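Long-range contacts in neural CELL adhesion molecule 1,140 KDA isoform (Homo sapiens, PDB 2VKW), which probably mediates adhesion between neural cells, its two tandem fibronectin type III domains forming part of the extracellular region of the receptor: residues P113-Q118 with K192-V197; R148-E153 with E177-V182. One frame throughout, in Å; residues are numbered along the deposited sequence.

In the fold
Both contacts belong to the second fibronectin type III domain and both reach its four-stranded sheet: strand 177-186 of contact 2 pairs with strand 189-199 of contact 1, through backbone bonds such as Ala194 to Val182 and Phe196 to Val180. Contact 2, nested in the chain inside the loop that contact 1 closes, is buried and lies within that sheet, held by strand pairing, a salt bridge and an aromatic face. Contact 1 lies nearer the surface, where strand 189-199, outermost within this chain, meets strand 114-119 of the other sheet mainly through apolar side chains, without hydrogen bonds between the two segments. Their centres are about 13 Å apart, and both touch the second subunit.

Contact 1. Residues P113-Q118 with K192-V197; sequences PKLEGQ and KAAHFV
The carbonyl O of Pro113 lies 3.0 Å from Ala194 CB, a tight touch of oxygen on methyl rather than a polar bond, and all the other close contacts between 113-118 and 192-197 are likewise van der Waals. The same methyl meets the proline ring, CG of Pro113 standing 3.8 Å from Ala194 CB. Further along, Leu115 carries the packing. With CG opposite its carbonyl carbon (chi1 -57°), it places CD1 between Ala194 and the Phe196 ring. This branch reaches Phe196 CD2 at 3.5 Å, coming at the ring edge and in its plane, while Leu115 CB comes within 3.9 Å of the same CD2. On its other flank CD1 lies 3.9 Å from Ala194 CB. The two strands run in roughly the same direction, at 29°, with 7.1 Å between their axes. Within the chain each pairs with a neighbour in its own sheet, Glu116 with Asn129 and Phe196 with Val180; at Val197 the sheet runs on into a strand of the second subunit. Glu116 points away and forms a salt bridge with Arg199 of that subunit. Here the domain's first and last strands close one side of the sandwich; without hydrogen bonds between the two segments, their fit rests on apolar shape.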
loop_
_atom_site.group_PDB
_atom_site.type_symbol
_atom_site.label_atom_id
_atom_site.label_comp_id
_atom_site.label_asym_id
_atom_site.label_seq_id
_atom_site.Cartn_x
_atom_site.Cartn_y
_atom_site.Cartn_z
ATOM N N PRO A 113 5.422 4.165 -7.963
ATOM C CA PRO A 113 6.147 2.966 -8.373
ATOM C C PRO A 113 5.971 1.776 -7.426
ATOM O O PRO A 113 5.560 1.924 -6.273
ATOM C CB PRO A 113 7.595 3.449 -8.453
ATOM C CG PRO A 113 7.637 4.564 -7.464
ATOM C CD PRO A 113 6.351 5.285 -7.734
ATOM N N LYS A 114 6.275 0.591 -7.944
ATOM C CA LYS A 114 6.166 -0.640 -7.183
ATOM C C LYS A 114 7.573 -0.938 -6.680
ATOM O O LYS A 114 8.535 -0.895 -7.452
ATOM C CB LYS A 114 5.656 -1.759 -8.099
ATOM C CG LYS A 114 5.029 -2.937 -7.380
ATOM C CD LYS A 114 4.146 -3.740 -8.335
ATOM C CE LYS A 114 3.408 -4.863 -7.603
ATOM N NZ LYS A 114 2.355 -5.501 -8.455
ATOM N N LEU A 115 7.695 -1.240 -5.391
ATOM C CA LEU A 115 9.003 -1.499 -4.803
ATOM C C LEU A 115 9.263 -2.948 -4.395
ATOM O O LEU A 115 8.490 -3.554 -3.652
ATOM C CB LEU A 115 9.198 -0.577 -3.602
ATOM C CG LEU A 115 9.056 0.902 -3.961
ATOM C CD1 LEU A 115 9.089 1.741 -2.703
ATOM C CD2 LEU A 115 10.181 1.301 -4.921
ATOM N N GLU A 116 10.376 -3.489 -4.877
ATOM C CA GLU A 116 10.749 -4.860 -4.575
ATOM C C GLU A 116 12.155 -4.901 -3.992
ATOM O O GLU A 116 13.135 -4.826 -4.725
ATOM C CB GLU A 116 10.695 -5.703 -5.846
ATOM C CG GLU A 116 10.859 -7.187 -5.601
ATOM C CD GLU A 116 10.957 -7.969 -6.891
ATOM O OE1 GLU A 116 12.086 -8.329 -7.279
ATOM O OE2 GLU A 116 9.904 -8.207 -7.524
ATOM N N GLY A 117 12.247 -5.028 -2.674
ATOM C CA GLY A 117 13.545 -5.063 -2.033
ATOM C C GLY A 117 14.169 -6.447 -1.959
ATOM O O GLY A 117 13.478 -7.457 -1.819
ATOM N N GLN A 118 15.487 -6.489 -2.076
ATOM C CA GLN A 118 16.234 -7.733 -1.996
ATOM C C GLN A 118 17.182 -7.524 -0.819
ATOM O O GLN A 118 18.138 -6.756 -0.913
ATOM C CB GLN A 118 17.004 -7.969 -3.302
ATOM C CG GLN A 118 17.862 -9.224 -3.316
ATOM C CD GLN A 118 18.339 -9.610 -4.717
ATOM O OE1 GLN A 118 18.632 -8.750 -5.547
ATOM N NE2 GLN A 118 18.431 -10.914 -4.976
ATOM N N LYS A 192 2.864 10.320 -6.586
ATOM C CA LYS A 192 2.757 10.352 -5.136
ATOM C C LYS A 192 3.828 9.336 -4.748
ATOM O O LYS A 192 4.180 8.477 -5.553
ATOM C CB LYS A 192 1.356 9.937 -4.660
ATOM C CG LYS A 192 0.905 8.543 -5.040
ATOM C CD LYS A 192 -0.517 8.298 -4.524
ATOM C CE LYS A 192 -1.040 6.911 -4.904
ATOM N NZ LYS A 192 -2.400 6.657 -4.328
ATOM N N ALA A 193 4.358 9.439 -3.537
ATOM C CA ALA A 193 5.429 8.545 -3.105
ATOM C C ALA A 193 5.044 7.116 -2.733
ATOM O O ALA A 193 4.057 6.878 -2.048
ATOM C CB ALA A 193 6.196 9.184 -1.947
ATOM N N ALA A 194 5.835 6.169 -3.217
ATOM C CA ALA A 194 5.646 4.763 -2.901
ATOM C C ALA A 194 6.597 4.574 -1.731
ATOM O O ALA A 194 7.586 5.301 -1.615
ATOM C CB ALA A 194 6.077 3.889 -4.062
ATOM N N HIS A 195 6.325 3.615 -0.860
ATOM C CA HIS A 195 7.217 3.445 0.272
ATOM C C HIS A 195 7.090 2.105 0.940
ATOM O O HIS A 195 6.184 1.338 0.642
ATOM C CB HIS A 195 6.962 4.555 1.292
ATOM C CG HIS A 195 5.573 4.556 1.847
ATOM N ND1 HIS A 195 5.163 3.679 2.828
ATOM C CD2 HIS A 195 4.495 5.319 1.549
ATOM C CE1 HIS A 195 3.892 3.903 3.112
ATOM N NE2 HIS A 195 3.462 4.892 2.350
ATOM N N PHE A 196 8.023 1.825 1.837
ATOM C CA PHE A 196 8.016 0.582 2.588
ATOM C C PHE A 196 9.088 0.669 3.664
ATOM O O PHE A 196 10.001 1.490 3.576
ATOM C CB PHE A 196 8.261 -0.620 1.661
ATOM C CG PHE A 196 9.687 -0.775 1.211
ATOM C CD1 PHE A 196 10.555 -1.626 1.888
ATOM C CD2 PHE A 196 10.165 -0.074 0.105
ATOM C CE1 PHE A 196 11.879 -1.779 1.473
ATOM C CE2 PHE A 196 11.488 -0.218 -0.318
ATOM C CZ PHE A 196 12.348 -1.073 0.367
ATOM N N VAL A 197 8.950 -0.159 4.693
ATOM C CA VAL A 197 9.901 -0.197 5.790
ATOM C C VAL A 197 10.602 -1.548 5.815
ATOM O O VAL A 197 10.019 -2.563 5.418
ATOM C CB VAL A 197 9.191 0.020 7.138
ATOM C CG1 VAL A 197 8.682 1.453 7.235
ATOM C CG2 VAL A 197 8.024 -0.954 7.268
#

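Contact 2. Residues R148-E153 with E177-V182; sequences RALSSE and EYEVYV. With SO4 (sulfate ion), chain D.
Arg148 NH1 donates to Glu179 OE1 at 2.6 Å, a salt bridge between two side chains that lie alongside each other and point the same way. The carboxylate oxygen is met nearly end-on, but it sits 20° out of the guanidinium plane, and the two flat groups are turned 36° from each other. A bend at chi3 (-84°) swings the arginine head over to the glutamate. Its NE makes a weak bond to Ser152 O, and NH2 a weak one to a sulfate oxygen, O4; that ion, probably from the crystallisation liquor, is also held by Lys41 of the second subunit. In the backbone, Arg148 and Glu179 form an antiparallel hydrogen-bonded pair, Glu179 N to Arg148 O at 3.1 Å and Arg148 N to Glu179 O at 3.3 Å. Leu150 N adds a bond to Glu177 O at 2.8 Å just as the chain leaves the strand in a type I turn, Ala149 to Ser152. The leucine then spans two alternate residues of the neighbouring strand: CD1 packs on Glu177 CB at 3.7 Å, and CD2 lies 3.6 Å from Glu179 CG, the leucine and Glu179 side chains crossing at about a right angle. On the other face of the sheet Ala149 CB sits over the Tyr178 ring, 4.0 Å from its centroid, a CH-pi contact. Tyr178 OH bonds to the backbone N of Asp173, as in the tyrosine corner of Greek-key beta sandwiches, and its side chain touches Leu172; the paired strands 142-149 and 177-186 are the central C and F strands of the fibronectin type III fold.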
loop_
_atom_site.group_PDB
_atom_site.type_symbol
_atom_site.label_atom_id
_atom_site.label_comp_id
_atom_site.label_asym_id
_atom_site.label_seq_id
_atom_site.Cartn_x
_atom_site.Cartn_y
_atom_site.Cartn_z
ATOM N N ARG A 148 15.669 7.039 5.458
ATOM C CA ARG A 148 16.222 7.385 6.764
ATOM C C ARG A 148 15.995 6.216 7.720
ATOM O O ARG A 148 15.124 5.374 7.490
ATOM C CB ARG A 148 15.452 8.566 7.339
ATOM C CG ARG A 148 14.074 8.093 7.823
ATOM C CD ARG A 148 13.059 9.174 8.106
ATOM N NE ARG A 148 13.172 9.750 9.434
ATOM C CZ ARG A 148 12.133 10.029 10.213
ATOM N NH1 ARG A 148 10.901 9.772 9.798
ATOM N NH2 ARG A 148 12.329 10.575 11.404
ATOM N N ALA A 149 16.771 6.180 8.799
ATOM C CA ALA A 149 16.593 5.176 9.839
ATOM C C ALA A 149 15.549 5.879 10.695
ATOM O O ALA A 149 15.666 7.077 10.924
ATOM C CB ALA A 149 17.877 4.994 10.633
ATOM N N LEU A 150 14.529 5.167 11.155
ATOM C CA LEU A 150 13.490 5.806 11.958
ATOM C C LEU A 150 14.058 6.603 13.137
ATOM O O LEU A 150 13.441 7.564 13.600
ATOM C CB LEU A 150 12.496 4.765 12.465
ATOM C CG LEU A 150 11.798 3.917 11.400
ATOM C CD1 LEU A 150 10.654 3.154 12.067
ATOM C CD2 LEU A 150 11.258 4.799 10.276
ATOM N N SER A 151 15.238 6.211 13.605
ATOM C CA SER A 151 15.887 6.889 14.724
ATOM C C SER A 151 16.701 8.113 14.330
ATOM O O SER A 151 17.160 8.853 15.199
ATOM C CB SER A 151 16.809 5.919 15.473
ATOM O OG SER A 151 16.070 5.051 16.315
ATOM N N SER A 152 16.885 8.337 13.033
ATOM C CA SER A 152 17.699 9.469 12.602
ATOM C C SER A 152 17.050 10.503 11.696
ATOM O O SER A 152 15.852 10.478 11.431
ATOM C CB SER A 152 18.966 8.961 11.915
ATOM O OG SER A 152 19.695 8.111 12.770
ATOM N N GLU A 153 17.890 11.417 11.227
ATOM C CA GLU A 153 17.486 12.487 10.339
ATOM C C GLU A 153 17.467 11.914 8.928
ATOM O O GLU A 153 18.071 10.874 8.671
ATOM C CB GLU A 153 18.494 13.636 10.440
ATOM C CG GLU A 153 18.195 14.834 9.554
ATOM C CD GLU A 153 16.818 15.404 9.797
ATOM O OE1 GLU A 153 16.570 15.897 10.915
ATOM O OE2 GLU A 153 15.982 15.351 8.870
ATOM N N GLU A 177 15.479 0.215 12.006
ATOM C CA GLU A 177 14.364 0.181 11.075
ATOM C C GLU A 177 14.493 1.339 10.099
ATOM O O GLU A 177 14.764 2.466 10.502
ATOM C CB GLU A 177 13.039 0.284 11.820
ATOM C CG GLU A 177 12.850 -0.781 12.868
ATOM C CD GLU A 177 11.499 -0.686 13.531
ATOM O OE1 GLU A 177 10.483 -0.967 12.854
ATOM O OE2 GLU A 177 11.455 -0.320 14.723
ATOM N N TYR A 178 14.297 1.059 8.817
ATOM C CA TYR A 178 14.401 2.083 7.784
ATOM C C TYR A 178 13.122 2.285 6.976
ATOM O O TYR A 178 12.411 1.326 6.675
ATOM C CB TYR A 178 15.514 1.725 6.792
ATOM C CG TYR A 178 16.922 2.032 7.244
ATOM C CD1 TYR A 178 17.620 1.160 8.073
ATOM C CD2 TYR A 178 17.560 3.201 6.832
ATOM C CE1 TYR A 178 18.923 1.446 8.480
ATOM C CE2 TYR A 178 18.855 3.497 7.233
ATOM C CZ TYR A 178 19.529 2.619 8.055
ATOM O OH TYR A 178 20.801 2.923 8.460
ATOM N N GLU A 179 12.817 3.531 6.633
ATOM C CA GLU A 179 11.666 3.777 5.777
ATOM C C GLU A 179 12.213 4.375 4.485
ATOM O O GLU A 179 13.143 5.182 4.500
ATOM C CB GLU A 179 10.612 4.692 6.435
ATOM C CG GLU A 179 11.072 6.041 6.939
ATOM C CD GLU A 179 9.899 6.904 7.419
ATOM O OE1 GLU A 179 10.138 7.970 8.028
ATOM O OE2 GLU A 179 8.735 6.520 7.179
ATOM N N VAL A 180 11.659 3.936 3.363
ATOM C CA VAL A 180 12.105 4.403 2.057
ATOM C C VAL A 180 10.928 4.912 1.235
ATOM O O VAL A 180 9.904 4.230 1.125
ATOM C CB VAL A 180 12.791 3.253 1.267
ATOM C CG1 VAL A 180 13.242 3.749 -0.101
ATOM C CG2 VAL A 180 13.972 2.708 2.049
ATOM N N TYR A 181 11.078 6.108 0.665
ATOM C CA TYR A 181 10.048 6.709 -0.182
ATOM C C TYR A 181 10.592 6.932 -1.594
ATOM O O TYR A 181 11.641 7.551 -1.790
ATOM C CB TYR A 181 9.559 8.043 0.400
ATOM C CG TYR A 181 8.744 7.880 1.662
ATOM C CD1 TYR A 181 9.351 7.500 2.856
ATOM C CD2 TYR A 181 7.356 8.049 1.651
ATOM C CE1 TYR A 181 8.604 7.287 4.012
ATOM C CE2 TYR A 181 6.594 7.834 2.809
ATOM C CZ TYR A 181 7.234 7.453 3.985
ATOM O OH TYR A 181 6.519 7.239 5.140
ATOM N N VAL A 182 9.878 6.418 -2.584
ATOM C CA VAL A 182 10.324 6.574 -3.953
ATOM C C VAL A 182 9.283 7.277 -4.799
ATOM O O VAL A 182 8.111 6.902 -4.811
ATOM C CB VAL A 182 10.660 5.211 -4.585
ATOM C CG1 VAL A 182 11.130 5.413 -6.025
ATOM C CG2 VAL A 182 11.736 4.502 -3.755
HETATM S S SO4 D . 10.211 11.137 14.244
HETATM O O1 SO4 D . 10.235 10.510 15.581
HETATM O O2 SO4 D . 9.595 12.477 14.326
HETATM O O3 SO4 D . 9.440 10.297 13.318
HETATM O O4 SO4 D . 11.597 11.256 13.761
#